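Local coordinates for SUMO-1 cysteine protease S273R (PDB 6LJ9), which probably cleaves the viral polyprotein precursors pp220 and pp62 into core-shell proteins as a cysteine protease and dampens host innate immunity, at residues B[245-248]-B[249-253]. Numbering follows the deposited sequence.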
loop_
_atom_site.group_PDB
_atom_site.type_symbol
_atom_site.label_atom_id
_atom_site.label_comp_id
_atom_site.label_asym_id
_atom_site.label_seq_id
_atom_site.Cartn_x
_atom_site.Cartn_y
_atom_site.Cartn_z
ATOM N N ASP B 245 -1.580 0.805 9.641
ATOM C CA ASP B 245 -0.232 1.350 9.719
ATOM C C ASP B 245 0.758 0.374 10.341
ATOM O O ASP B 245 1.834 0.793 10.784
ATOM C CB ASP B 245 -0.234 2.667 10.496
ATOM C CG ASP B 245 -0.871 3.795 9.716
ATOM O OD1 ASP B 245 -0.902 3.709 8.469
ATOM O OD2 ASP B 245 -1.339 4.765 10.346
ATOM N N ASN B 246 0.408 -0.913 10.388
ATOM C CA ASN B 246 1.321 -1.991 10.758
ATOM C C ASN B 246 1.725 -1.941 12.227
ATOM O O ASN B 246 2.860 -2.274 12.576
ATOM C CB ASN B 246 2.563 -2.000 9.860
ATOM C CG ASN B 246 2.287 -2.602 8.495
ATOM O OD1 ASN B 246 2.310 -3.823 8.327
ATOM N ND2 ASN B 246 2.020 -1.749 7.512
ATOM N N VAL B 247 0.812 -1.526 13.100
ATOM C CA VAL B 247 0.980 -1.740 14.533
ATOM C C VAL B 247 0.462 -3.138 14.851
ATOM O O VAL B 247 -0.707 -3.448 14.598
ATOM C CB VAL B 247 0.242 -0.672 15.354
ATOM C CG1 VAL B 247 0.323 -0.993 16.843
ATOM C CG2 VAL B 247 0.819 0.707 15.072
ATOM N N SER B 248 1.333 -3.986 15.391
ATOM C CA SER B 248 0.965 -5.372 15.647
ATOM C C SER B 248 -0.162 -5.458 16.669
ATOM O O SER B 248 -0.307 -4.599 17.543
ATOM C CB SER B 248 2.179 -6.164 16.139
ATOM O OG SER B 248 1.829 -7.509 16.423
ATOM N N TYR B 249 -0.977 -6.510 16.545
ATOM C CA TYR B 249 -2.049 -6.738 17.507
ATOM C C TYR B 249 -1.514 -7.031 18.901
ATOM O O TYR B 249 -2.237 -6.837 19.885
ATOM C CB TYR B 249 -2.953 -7.885 17.039
ATOM C CG TYR B 249 -2.233 -9.196 16.778
ATOM C CD1 TYR B 249 -1.754 -9.975 17.827
ATOM C CD2 TYR B 249 -2.053 -9.662 15.485
ATOM C CE1 TYR B 249 -1.105 -11.170 17.593
ATOM C CE2 TYR B 249 -1.405 -10.859 15.242
ATOM C CZ TYR B 249 -0.933 -11.608 16.299
ATOM O OH TYR B 249 -0.288 -12.799 16.057
ATOM N N THR B 250 -0.267 -7.502 19.001
ATOM C CA THR B 250 0.343 -7.770 20.298
ATOM C C THR B 250 0.461 -6.515 21.153
ATOM O O THR B 250 0.509 -6.625 22.382
ATOM C CB THR B 250 1.730 -8.392 20.115
ATOM O OG1 THR B 250 2.636 -7.398 19.619
ATOM C CG2 THR B 250 1.678 -9.555 19.127
ATOM N N HIS B 251 0.525 -5.333 20.533
ATOM C CA HIS B 251 0.537 -4.092 21.305
ATOM C C HIS B 251 -0.784 -3.891 22.033
ATOM O O HIS B 251 -0.805 -3.453 23.190
ATOM C CB HIS B 251 0.826 -2.899 20.392
ATOM C CG HIS B 251 1.205 -1.648 21.124
ATOM N ND1 HIS B 251 2.499 -1.174 21.164
ATOM C CD2 HIS B 251 0.461 -0.769 21.836
ATOM C CE1 HIS B 251 2.536 -0.059 21.872
ATOM N NE2 HIS B 251 1.313 0.207 22.293
ATOM N N PHE B 252 -1.900 -4.201 21.370
ATOM C CA PHE B 252 -3.211 -4.119 22.001
ATOM C C PHE B 252 -3.443 -5.238 23.006
ATOM O O PHE B 252 -4.425 -5.182 23.754
ATOM C CB PHE B 252 -4.310 -4.152 20.936
ATOM C CG PHE B 252 -4.283 -2.980 19.993
ATOM C CD1 PHE B 252 -3.393 -2.946 18.932
ATOM C CD2 PHE B 252 -5.160 -1.921 20.159
ATOM C CE1 PHE B 252 -3.369 -1.874 18.061
ATOM C CE2 PHE B 252 -5.144 -0.847 19.287
ATOM C CZ PHE B 252 -4.246 -0.823 18.239
ATOM N N ILE B 253 -2.571 -6.243 23.037
ATOM C CA ILE B 253 -2.719 -7.351 23.970
ATOM C C ILE B 253 -1.960 -7.106 25.273
ATOM O O ILE B 253 -2.410 -7.535 26.341
ATOM C CB ILE B 253 -2.263 -8.660 23.298
ATOM C CG1 ILE B 253 -3.214 -9.041 22.160
ATOM C CG2 ILE B 253 -2.155 -9.798 24.307
ATOM C CD1 ILE B 253 -2.863 -10.350 21.476
#
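In the link between helix 232-244 and the short helix 249-254 of the Ulp1-like catalytic domain, Ser248 pairs with His251 and Val247 packs on Phe252. A Schellman motif closes helix 232-244, the helix that begins with the probable nucleophile Cys232. Asn246 is the C-prime residue of that motif, with a positive phi of 68°; beyond it the chain runs extended through Val247 and Ser248 toward the next helix. His251 N donates to Ser248 O over 3.2 Å. The same Ser248 O also faces the edge of the Phe252 ring, in its plane, 3.8 Å from CD1. Ser248 OG, turned anti to its own backbone nitrogen (chi1 179°), reaches over one face of the Tyr249 ring and forms a weak hydrogen bond with Thr250 OG1 at 3.3 Å; either hydroxyl could be the donor. The methyl of Thr250 lies alongside too, with CG2 3.4 Å from Ser248 OG. On the buried side, Val247 and Phe252 meet at about a right angle, and both touch Ala242, which joins the loop and the new helix to helix 232-244. Phe252 also makes edge-to-face contacts with Tyr239 and Phe186, so its ring is wedged between that helix and the central sheet, about 10 Å from the side chain of Asn187, a probable active-site residue. Val247 CG1 serves two partners at once: it lies 4.0 Å from Phe252 CE1 and 4.1 Å from His251 CB.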